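Local coordinates for protein vestitone reductase (Medicago sativa, PDB 2P4H) that catalyses the stereospecific, NADPH-dependent reduction of (3R)-vestitone to (3R,4R)-4'-methoxyisoflavan-2',4,7-triol, the penultimate step in making the phytoalexin medicarpin, at residues Val225-Tyr236 / Ala297-Met308; Leu62-Ile72 / Asp102-Cys111. All coordinates share one frame; numbering follows the deposited sequence.

Contact 1. Residues Val225-Tyr236 / Ala297-Met308; sequences VHVDDVARAHIY and AGFDFKYTIEDM
The imidazole of His226 lies flat over one face of the Tyr303 ring in a face-to-face stack, centroids 3.9 Å apart and planes at 17°. With CG anti to the backbone N (chi1 -169°), ND1 turns back to accept Asp228 N in the ring plane and caps the first turn of helix 227-239, while NE2 is hydrogen-bonded to Asp311 OD2 in helix 305-319; partners at both nitrogens hold the ring's rotation. On its other face the Tyr303 ring carries CG of Lys302. The Tyr303 OH donates to Asp228 OD2 over 2.5 Å, on the anti side of a carboxylate whose OD1 is held by Trp16. A water bridges the same OD2 to Lys302 NZ. Asp229 offers both oxygens to successive backbone N-H groups: OD1 takes Lys302 N at 2.8 Å, nearly straight (171°), and OD2 takes Tyr303 N at 3.1 Å, both on syn sides. Arg232, bent at chi3, sets NH1 and NH2 end-on, both to the backbone O of Asp300, 2.8 Å from NH1 and 3.0 Å from NH2; NH1 also forms a salt bridge with Asp229 OD1, though the hydrogen bond within it is weak. Lys302 CB lies over one guanidinium face. Phe299 turns its edge to the face of Tyr236 in an offset edge-to-face pair and receives Ala233 CB over one of its own faces, 4.2 Å from the centroid. Tyr236 OH donates to Ala297 O beside the Schellman glycine Gly298, where a CB would run into the hydroxyl. Thr304 and Asp307 form a capping box. The loop is thus laid along helix 227-239 by helix side chains that bond the loop's main chain and by stacked aromatic rings, joining the Rossmann-type part of this dihydroflavonol-4-reductase relative to its C-terminal region.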
loop_
_atom_site.group_PDB
_atom_site.type_symbol
_atom_site.label_atom_id
_atom_site.label_comp_id
_atom_site.label_asym_id
_atom_site.label_seq_id
_atom_site.Cartn_x
_atom_site.Cartn_y
_atom_site.Cartn_z
ATOM N N VAL A 225 3.236 1.015 8.593
ATOM C CA VAL A 225 4.300 1.699 7.858
ATOM C C VAL A 225 3.846 3.125 7.549
ATOM O O VAL A 225 2.653 3.380 7.397
ATOM C CB VAL A 225 4.646 0.971 6.521
ATOM C CG1 VAL A 225 3.473 1.048 5.549
ATOM C CG2 VAL A 225 5.898 1.581 5.901
ATOM N N HIS A 226 4.798 4.051 7.481
ATOM C CA HIS A 226 4.494 5.444 7.163
ATOM C C HIS A 226 4.330 5.522 5.644
ATOM O O HIS A 226 5.167 5.009 4.897
ATOM C CB HIS A 226 5.644 6.351 7.616
ATOM C CG HIS A 226 5.320 7.813 7.567
ATOM N ND1 HIS A 226 5.006 8.469 6.396
ATOM C CD2 HIS A 226 5.265 8.745 8.549
ATOM C CE1 HIS A 226 4.770 9.743 6.659
ATOM N NE2 HIS A 226 4.920 9.936 7.957
ATOM N N VAL A 227 3.257 6.161 5.188
ATOM C CA VAL A 227 3.001 6.269 3.758
ATOM C C VAL A 227 4.163 6.868 2.964
ATOM O O VAL A 227 4.421 6.450 1.835
ATOM C CB VAL A 227 1.704 7.081 3.478
ATOM C CG1 VAL A 227 1.896 8.542 3.846
ATOM C CG2 VAL A 227 1.305 6.940 2.014
ATOM N N ASP A 228 4.876 7.836 3.535
ATOM C CA ASP A 228 5.982 8.419 2.785
ATOM C C ASP A 228 7.164 7.457 2.687
ATOM O O ASP A 228 7.962 7.546 1.749
ATOM C CB ASP A 228 6.422 9.759 3.379
ATOM C CG ASP A 228 7.240 10.576 2.396
ATOM O OD1 ASP A 228 6.773 10.755 1.252
ATOM O OD2 ASP A 228 8.345 11.036 2.757
ATOM N N ASP A 229 7.300 6.544 3.646
ATOM C CA ASP A 229 8.374 5.568 3.530
ATOM C C ASP A 229 7.998 4.591 2.413
ATOM O O ASP A 229 8.874 4.048 1.742
ATOM C CB ASP A 229 8.618 4.822 4.845
ATOM C CG ASP A 229 9.656 5.514 5.720
ATOM O OD1 ASP A 229 10.618 6.082 5.157
ATOM O OD2 ASP A 229 9.527 5.476 6.960
ATOM N N VAL A 230 6.699 4.373 2.197
ATOM C CA VAL A 230 6.287 3.484 1.114
ATOM C C VAL A 230 6.656 4.146 -0.215
ATOM O O VAL A 230 7.145 3.483 -1.129
ATOM C CB VAL A 230 4.768 3.200 1.136
ATOM C CG1 VAL A 230 4.386 2.353 -0.074
ATOM C CG2 VAL A 230 4.394 2.464 2.412
ATOM N N ALA A 231 6.425 5.454 -0.322
ATOM C CA ALA A 231 6.765 6.175 -1.546
ATOM C C ALA A 231 8.282 6.133 -1.729
ATOM O O ALA A 231 8.777 5.907 -2.832
ATOM C CB ALA A 231 6.276 7.622 -1.466
ATOM N N ARG A 232 9.019 6.345 -0.641
ATOM C CA ARG A 232 10.477 6.310 -0.705
ATOM C C ARG A 232 10.973 4.927 -1.135
ATOM O O ARG A 232 11.931 4.821 -1.896
ATOM C CB ARG A 232 11.082 6.690 0.650
ATOM C CG ARG A 232 10.916 8.165 1.005
ATOM C CD ARG A 232 11.531 8.528 2.360
ATOM N NE ARG A 232 12.977 8.313 2.387
ATOM C CZ ARG A 232 13.571 7.241 2.901
ATOM N NH1 ARG A 232 12.852 6.275 3.452
ATOM N NH2 ARG A 232 14.892 7.121 2.841
ATOM N N ALA A 233 10.313 3.872 -0.656
ATOM C CA ALA A 233 10.704 2.508 -1.014
ATOM C C ALA A 233 10.509 2.264 -2.508
ATOM O O ALA A 233 11.319 1.584 -3.134
ATOM C CB ALA A 233 9.899 1.500 -0.205
ATOM N N HIS A 234 9.433 2.806 -3.075
ATOM C CA HIS A 234 9.170 2.658 -4.505
ATOM C C HIS A 234 10.305 3.284 -5.307
ATOM O O HIS A 234 10.836 2.673 -6.234
ATOM C CB HIS A 234 7.851 3.343 -4.894
ATOM C CG HIS A 234 6.629 2.522 -4.616
ATOM N ND1 HIS A 234 5.913 1.885 -5.608
ATOM C CD2 HIS A 234 5.986 2.251 -3.457
ATOM C CE1 HIS A 234 4.881 1.259 -5.070
ATOM N NE2 HIS A 234 4.902 1.466 -3.765
ATOM N N ILE A 235 10.676 4.507 -4.948
ATOM C CA ILE A 235 11.742 5.201 -5.656
ATOM C C ILE A 235 13.076 4.478 -5.476
ATOM O O ILE A 235 13.848 4.338 -6.424
ATOM C CB ILE A 235 11.843 6.665 -5.175
ATOM C CG1 ILE A 235 10.565 7.416 -5.566
ATOM C CG2 ILE A 235 13.065 7.342 -5.791
ATOM C CD1 ILE A 235 10.497 8.847 -5.055
ATOM N N TYR A 236 13.338 3.999 -4.265
ATOM C CA TYR A 236 14.578 3.282 -3.990
ATOM C C TYR A 236 14.713 2.033 -4.864
ATOM O O TYR A 236 15.755 1.798 -5.481
ATOM C CB TYR A 236 14.644 2.870 -2.516
ATOM C CG TYR A 236 15.933 2.164 -2.162
ATOM C CD1 TYR A 236 17.083 2.890 -1.849
ATOM C CD2 TYR A 236 16.021 0.774 -2.205
ATOM C CE1 TYR A 236 18.288 2.248 -1.593
ATOM C CE2 TYR A 236 17.224 0.119 -1.953
ATOM C CZ TYR A 236 18.353 0.863 -1.647
ATOM O OH TYR A 236 19.541 0.219 -1.390
ATOM N N ALA A 297 18.784 -4.889 1.764
ATOM C CA ALA A 297 18.964 -4.430 0.394
ATOM C C ALA A 297 19.459 -2.994 0.331
ATOM O O ALA A 297 19.729 -2.480 -0.753
ATOM C CB ALA A 297 17.661 -4.572 -0.389
ATOM N N GLY A 298 19.563 -2.343 1.486
ATOM C CA GLY A 298 20.068 -0.981 1.506
ATOM C C GLY A 298 19.076 0.139 1.746
ATOM O O GLY A 298 19.486 1.287 1.914
ATOM N N PHE A 299 17.783 -0.172 1.752
ATOM C CA PHE A 299 16.770 0.851 1.992
ATOM C C PHE A 299 16.772 1.257 3.461
ATOM O O PHE A 299 16.932 0.422 4.344
ATOM C CB PHE A 299 15.380 0.325 1.624
ATOM C CG PHE A 299 14.278 1.319 1.869
ATOM C CD1 PHE A 299 14.177 2.469 1.091
ATOM C CD2 PHE A 299 13.357 1.120 2.895
ATOM C CE1 PHE A 299 13.171 3.408 1.332
ATOM C CE2 PHE A 299 12.347 2.058 3.143
ATOM C CZ PHE A 299 12.256 3.200 2.359
ATOM N N ASP A 300 16.592 2.547 3.717
ATOM C CA ASP A 300 16.558 3.048 5.085
ATOM C C ASP A 300 15.242 3.766 5.332
ATOM O O ASP A 300 14.868 4.660 4.573
ATOM C CB ASP A 300 17.712 4.024 5.338
ATOM C CG ASP A 300 19.070 3.359 5.245
ATOM O OD1 ASP A 300 19.436 2.897 4.145
ATOM O OD2 ASP A 300 19.774 3.300 6.275
ATOM N N PHE A 301 14.538 3.368 6.386
ATOM C CA PHE A 301 13.282 4.017 6.727
ATOM C C PHE A 301 13.577 5.373 7.351
ATOM O O PHE A 301 14.491 5.512 8.166
ATOM C CB PHE A 301 12.459 3.153 7.685
ATOM C CG PHE A 301 11.806 1.981 7.016
ATOM C CD1 PHE A 301 12.507 0.800 6.803
ATOM C CD2 PHE A 301 10.507 2.088 6.530
ATOM C CE1 PHE A 301 11.924 -0.261 6.109
ATOM C CE2 PHE A 301 9.913 1.035 5.834
ATOM C CZ PHE A 301 10.622 -0.140 5.622
ATOM N N LYS A 302 12.790 6.367 6.961
ATOM C CA LYS A 302 12.963 7.737 7.429
ATOM C C LYS A 302 12.102 8.134 8.625
ATOM O O LYS A 302 12.514 8.959 9.444
ATOM C CB LYS A 302 12.679 8.690 6.265
ATOM C CG LYS A 302 12.668 10.169 6.622
ATOM C CD LYS A 302 12.417 11.018 5.386
ATOM C CE LYS A 302 12.349 12.500 5.728
ATOM N NZ LYS A 302 12.130 13.341 4.520
ATOM N N TYR A 303 10.924 7.532 8.745
ATOM C CA TYR A 303 9.993 7.895 9.806
ATOM C C TYR A 303 9.845 6.938 10.977
ATOM O O TYR A 303 10.017 5.728 10.845
ATOM C CB TYR A 303 8.622 8.141 9.179
ATOM C CG TYR A 303 8.666 9.166 8.077
ATOM C CD1 TYR A 303 8.621 10.529 8.369
ATOM C CD2 TYR A 303 8.790 8.783 6.743
ATOM C CE1 TYR A 303 8.696 11.483 7.360
ATOM C CE2 TYR A 303 8.869 9.729 5.724
ATOM C CZ TYR A 303 8.820 11.078 6.041
ATOM O OH TYR A 303 8.886 12.016 5.041
ATOM N N THR A 304 9.508 7.509 12.129
ATOM C CA THR A 304 9.296 6.745 13.346
ATOM C C THR A 304 7.799 6.521 13.531
ATOM O O THR A 304 6.976 7.112 12.823
ATOM C CB THR A 304 9.796 7.516 14.578
ATOM O OG1 THR A 304 9.025 8.718 14.722
ATOM C CG2 THR A 304 11.269 7.875 14.430
ATOM N N ILE A 305 7.452 5.668 14.485
ATOM C CA ILE A 305 6.057 5.396 14.786
ATOM C C ILE A 305 5.389 6.705 15.214
ATOM O O ILE A 305 4.250 6.982 14.837
ATOM C CB ILE A 305 5.925 4.350 15.915
ATOM C CG1 ILE A 305 6.346 2.971 15.399
ATOM C CG2 ILE A 305 4.495 4.311 16.432
ATOM C CD1 ILE A 305 6.373 1.887 16.470
ATOM N N GLU A 306 6.100 7.518 15.989
ATOM C CA GLU A 306 5.546 8.792 16.432
ATOM C C GLU A 306 5.263 9.712 15.242
ATOM O O GLU A 306 4.226 10.379 15.204
ATOM C CB GLU A 306 6.497 9.467 17.428
ATOM C CG GLU A 306 6.661 8.695 18.737
ATOM C CD GLU A 306 7.877 7.773 18.757
ATOM O OE1 GLU A 306 8.126 7.052 17.765
ATOM O OE2 GLU A 306 8.585 7.760 19.786
ATOM N N ASP A 307 6.171 9.740 14.266
ATOM C CA ASP A 307 5.986 10.570 13.073
ATOM C C ASP A 307 4.733 10.133 12.323
ATOM O O ASP A 307 3.941 10.955 11.863
ATOM C CB ASP A 307 7.160 10.437 12.095
ATOM C CG ASP A 307 8.462 10.970 12.646
ATOM O OD1 ASP A 307 8.437 11.910 13.469
ATOM O OD2 ASP A 307 9.519 10.455 12.221
ATOM N N MET A 308 4.581 8.820 12.183
ATOM C CA MET A 308 3.444 8.246 11.474
ATOM C C MET A 308 2.109 8.666 12.087
ATOM O O MET A 308 1.211 9.136 11.380
ATOM C CB MET A 308 3.574 6.724 11.472
ATOM C CG MET A 308 2.429 5.995 10.798
ATOM S SD MET A 308 2.597 4.213 10.975
ATOM C CE MET A 308 2.466 4.042 12.750
HETATM O O HOH W 1 10.433 12.511 2.114
#

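Contact 2. Residues Leu62-Ile72 / Asp102-Cys111; sequences LSNPDSFAAAI and DGALGILKAC
Phe68 lays one face of its ring on Ile107, whose CB sits almost squarely above the centre, 3.8 Å from the centroid and 6° off the normal. Ile107 CD1 reaches Phe68 CD1 and then Ile72 CG2, the two isoleucine chains running antiparallel past one another. Ile72 has CG1 between its backbone N and carbonyl carbon (chi1 68°), which brings CD1 within 3.9 Å of Ala110 CB. An alanine in place of Phe68 would probably leave CB and CG1 of Ile107 without their aromatic cover and open a gap between the 62-72 turns and the helix. In the Rossmann-type fold the connection from strand 55-57 to strand 77-80 packs here on helix 95-111, which follows strand 77-80; Ile72 and Ile107 both continue onto Ile78 and Cys5 of the parallel sheet. Next to this apolar patch the backbones come close at glycines. Gly106 CA makes a CA-H...O contact with Leu62 O, 3.2 Å away, where a CB would collide; Gly106 O lies 3.4 Å from Pro65 CA. Pro65 runs alongside Lys109, CG to CB 3.8 Å. One water donates to Leu62 O and Gly103 O and takes the N-H of Ile107 that the kink leaves without a helical partner. A second joins Ser63 O to Asp102 O, and a third links Ser63 OG to Asp102 OD2, an oxygen also salt-bridged to Lys98.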
loop_
_atom_site.group_PDB
_atom_site.type_symbol
_atom_site.label_atom_id
_atom_site.label_comp_id
_atom_site.label_asym_id
_atom_site.label_seq_id
_atom_site.Cartn_x
_atom_site.Cartn_y
_atom_site.Cartn_z
ATOM N N LEU A 62 -8.210 -1.512 -16.497
ATOM C CA LEU A 62 -7.308 -2.486 -15.894
ATOM C C LEU A 62 -7.142 -3.804 -16.640
ATOM O O LEU A 62 -6.053 -4.372 -16.652
ATOM C CB LEU A 62 -7.742 -2.780 -14.455
ATOM C CG LEU A 62 -7.622 -1.631 -13.450
ATOM C CD1 LEU A 62 -8.176 -2.077 -12.105
ATOM C CD2 LEU A 62 -6.165 -1.201 -13.316
ATOM N N SER A 63 -8.210 -4.290 -17.263
ATOM C CA SER A 63 -8.153 -5.562 -17.976
ATOM C C SER A 63 -7.629 -5.520 -19.413
ATOM O O SER A 63 -7.227 -6.551 -19.949
ATOM C CB SER A 63 -9.537 -6.219 -17.973
ATOM O OG SER A 63 -9.964 -6.509 -16.653
ATOM N N ASN A 64 -7.630 -4.345 -20.038
ATOM C CA ASN A 64 -7.161 -4.231 -21.422
ATOM C C ASN A 64 -5.730 -3.716 -21.515
ATOM O O ASN A 64 -5.482 -2.519 -21.386
ATOM C CB ASN A 64 -8.086 -3.311 -22.222
ATOM C CG ASN A 64 -7.642 -3.153 -23.667
ATOM O OD1 ASN A 64 -6.753 -3.864 -24.140
ATOM N ND2 ASN A 64 -8.269 -2.221 -24.381
ATOM N N PRO A 65 -4.768 -4.619 -21.756
ATOM C CA PRO A 65 -3.360 -4.223 -21.861
ATOM C C PRO A 65 -3.117 -3.071 -22.835
ATOM O O PRO A 65 -2.382 -2.135 -22.530
ATOM C CB PRO A 65 -2.670 -5.512 -22.308
ATOM C CG PRO A 65 -3.528 -6.581 -21.707
ATOM C CD PRO A 65 -4.922 -6.067 -21.975
ATOM N N ASP A 66 -3.740 -3.136 -24.008
ATOM C CA ASP A 66 -3.549 -2.090 -25.002
ATOM C C ASP A 66 -3.979 -0.703 -24.536
ATOM O O ASP A 66 -3.437 0.300 -24.995
ATOM C CB ASP A 66 -4.293 -2.434 -26.292
ATOM C CG ASP A 66 -4.052 -1.411 -27.383
ATOM O OD1 ASP A 66 -2.907 -1.323 -27.876
ATOM O OD2 ASP A 66 -5.003 -0.684 -27.735
ATOM N N SER A 67 -4.949 -0.637 -23.628
ATOM C CA SER A 67 -5.420 0.654 -23.138
ATOM C C SER A 67 -4.356 1.369 -22.302
ATOM O O SER A 67 -4.517 2.542 -21.961
ATOM C CB SER A 67 -6.699 0.486 -22.311
ATOM O OG SER A 67 -6.424 -0.025 -21.017
ATOM N N PHE A 68 -3.277 0.660 -21.975
ATOM C CA PHE A 68 -2.178 1.228 -21.190
ATOM C C PHE A 68 -0.973 1.609 -22.047
ATOM O O PHE A 68 -0.025 2.214 -21.548
ATOM C CB PHE A 68 -1.702 0.228 -20.130
ATOM C CG PHE A 68 -2.636 0.081 -18.968
ATOM C CD1 PHE A 68 -2.690 1.058 -17.975
ATOM C CD2 PHE A 68 -3.465 -1.030 -18.864
ATOM C CE1 PHE A 68 -3.561 0.929 -16.896
ATOM C CE2 PHE A 68 -4.339 -1.169 -17.789
ATOM C CZ PHE A 68 -4.387 -0.188 -16.804
ATOM N N ALA A 69 -1.004 1.251 -23.328
ATOM C CA ALA A 69 0.114 1.532 -24.226
ATOM C C ALA A 69 0.624 2.969 -24.181
ATOM O O ALA A 69 1.820 3.201 -24.014
ATOM C CB ALA A 69 -0.260 1.153 -25.658
ATOM N N ALA A 70 -0.276 3.934 -24.325
ATOM C CA ALA A 70 0.126 5.333 -24.304
ATOM C C ALA A 70 0.625 5.774 -22.928
ATOM O O ALA A 70 1.596 6.525 -22.822
ATOM C CB ALA A 70 -1.039 6.215 -24.743
ATOM N N ALA A 71 -0.036 5.297 -21.878
ATOM C CA ALA A 71 0.332 5.665 -20.517
ATOM C C ALA A 71 1.720 5.204 -20.077
ATOM O O ALA A 71 2.342 5.849 -19.232
ATOM C CB ALA A 71 -0.718 5.144 -19.540
ATOM N N ILE A 72 2.210 4.100 -20.635
ATOM C CA ILE A 72 3.530 3.600 -20.246
ATOM C C ILE A 72 4.626 3.915 -21.258
ATOM O O ILE A 72 5.798 3.618 -21.025
ATOM C CB ILE A 72 3.517 2.069 -20.006
ATOM C CG1 ILE A 72 3.300 1.323 -21.326
ATOM C CG2 ILE A 72 2.430 1.714 -18.996
ATOM C CD1 ILE A 72 3.518 -0.180 -21.219
ATOM N N ASP A 102 -6.833 -10.455 -14.148
ATOM C CA ASP A 102 -6.790 -9.542 -15.284
ATOM C C ASP A 102 -6.420 -8.118 -14.865
ATOM O O ASP A 102 -5.663 -7.440 -15.560
ATOM C CB ASP A 102 -8.144 -9.539 -16.003
ATOM C CG ASP A 102 -8.430 -10.853 -16.711
ATOM O OD1 ASP A 102 -7.870 -11.888 -16.294
ATOM O OD2 ASP A 102 -9.226 -10.856 -17.676
ATOM N N GLY A 103 -6.950 -7.673 -13.729
ATOM C CA GLY A 103 -6.662 -6.332 -13.248
ATOM C C GLY A 103 -5.230 -6.174 -12.773
ATOM O O GLY A 103 -4.623 -5.110 -12.914
ATOM N N ALA A 104 -4.688 -7.238 -12.198
ATOM C CA ALA A 104 -3.316 -7.207 -11.717
ATOM C C ALA A 104 -2.349 -7.270 -12.894
ATOM O O ALA A 104 -1.315 -6.600 -12.890
ATOM C CB ALA A 104 -3.065 -8.385 -10.785
ATOM N N LEU A 105 -2.704 -8.058 -13.907
ATOM C CA LEU A 105 -1.842 -8.252 -15.070
ATOM C C LEU A 105 -1.985 -7.312 -16.259
ATOM O O LEU A 105 -1.074 -7.236 -17.078
ATOM C CB LEU A 105 -1.986 -9.686 -15.586
ATOM C CG LEU A 105 -1.632 -10.821 -14.626
ATOM C CD1 LEU A 105 -1.820 -12.152 -15.337
ATOM C CD2 LEU A 105 -0.200 -10.675 -14.143
ATOM N N GLY A 106 -3.109 -6.609 -16.361
ATOM C CA GLY A 106 -3.327 -5.718 -17.492
ATOM C C GLY A 106 -2.154 -4.844 -17.897
ATOM O O GLY A 106 -1.610 -4.963 -19.003
ATOM N N ILE A 107 -1.750 -3.956 -17.001
ATOM C CA ILE A 107 -0.649 -3.061 -17.304
ATOM C C ILE A 107 0.698 -3.793 -17.353
ATOM O O ILE A 107 1.631 -3.344 -18.019
ATOM C CB ILE A 107 -0.623 -1.876 -16.305
ATOM C CG1 ILE A 107 0.431 -0.854 -16.737
ATOM C CG2 ILE A 107 -0.403 -2.384 -14.882
ATOM C CD1 ILE A 107 0.362 0.452 -15.974
ATOM N N LEU A 108 0.804 -4.929 -16.666
ATOM C CA LEU A 108 2.045 -5.697 -16.703
ATOM C C LEU A 108 2.207 -6.318 -18.100
ATOM O O LEU A 108 3.309 -6.358 -18.652
ATOM C CB LEU A 108 2.032 -6.791 -15.628
ATOM C CG LEU A 108 3.272 -7.686 -15.520
ATOM C CD1 LEU A 108 4.518 -6.852 -15.246
ATOM C CD2 LEU A 108 3.055 -8.699 -14.405
ATOM N N LYS A 109 1.108 -6.799 -18.673
ATOM C CA LYS A 109 1.156 -7.379 -20.013
ATOM C C LYS A 109 1.565 -6.299 -21.013
ATOM O O LYS A 109 2.311 -6.560 -21.957
ATOM C CB LYS A 109 -0.212 -7.952 -20.396
ATOM C CG LYS A 109 -0.578 -9.232 -19.661
ATOM C CD LYS A 109 -2.010 -9.643 -19.962
ATOM C CE LYS A 109 -2.379 -10.935 -19.255
ATOM N NZ LYS A 109 -3.806 -11.299 -19.494
ATOM N N ALA A 110 1.081 -5.082 -20.794
ATOM C CA ALA A 110 1.409 -3.966 -21.679
ATOM C C ALA A 110 2.903 -3.657 -21.633
ATOM O O ALA A 110 3.474 -3.156 -22.604
ATOM C CB ALA A 110 0.612 -2.729 -21.274
ATOM N N CYS A 111 3.526 -3.969 -20.499
ATOM C CA CYS A 111 4.946 -3.717 -20.271
ATOM C C CYS A 111 5.877 -4.683 -21.003
ATOM O O CYS A 111 7.070 -4.416 -21.135
ATOM C CB CYS A 111 5.236 -3.767 -18.762
ATOM S SG CYS A 111 6.854 -3.137 -18.247
HETATM O O HOH W 2 -3.908 -3.575 -15.150
HETATM O O HOH W 3 -5.285 -8.232 -18.357
HETATM O O HOH W 4 -11.195 -9.039 -17.218
#

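In the fold
Contact 1 and contact 2 lie about 28 Å apart between centres and do not touch, and no helix or strand is common to both. Contact 2 sits farther from the middle of the chain, about 20 Å against 12 Å. Both pack an irregular segment against a helix of the nucleotide-binding fold, and each runs from core to surface: His226, Asp229 and Phe299 are buried in contact 1 while Asp300 and Lys302 are exposed; in contact 2 Phe68, Ile72 and Ile107 are buried, Pro65 and Lys109 only partly. Contact 1 ties in the C-terminal region through charged side chains that bond main-chain groups and aromatic rings that stack; contact 2 relies on aliphatic packing, close glycine backbones and bridging waters.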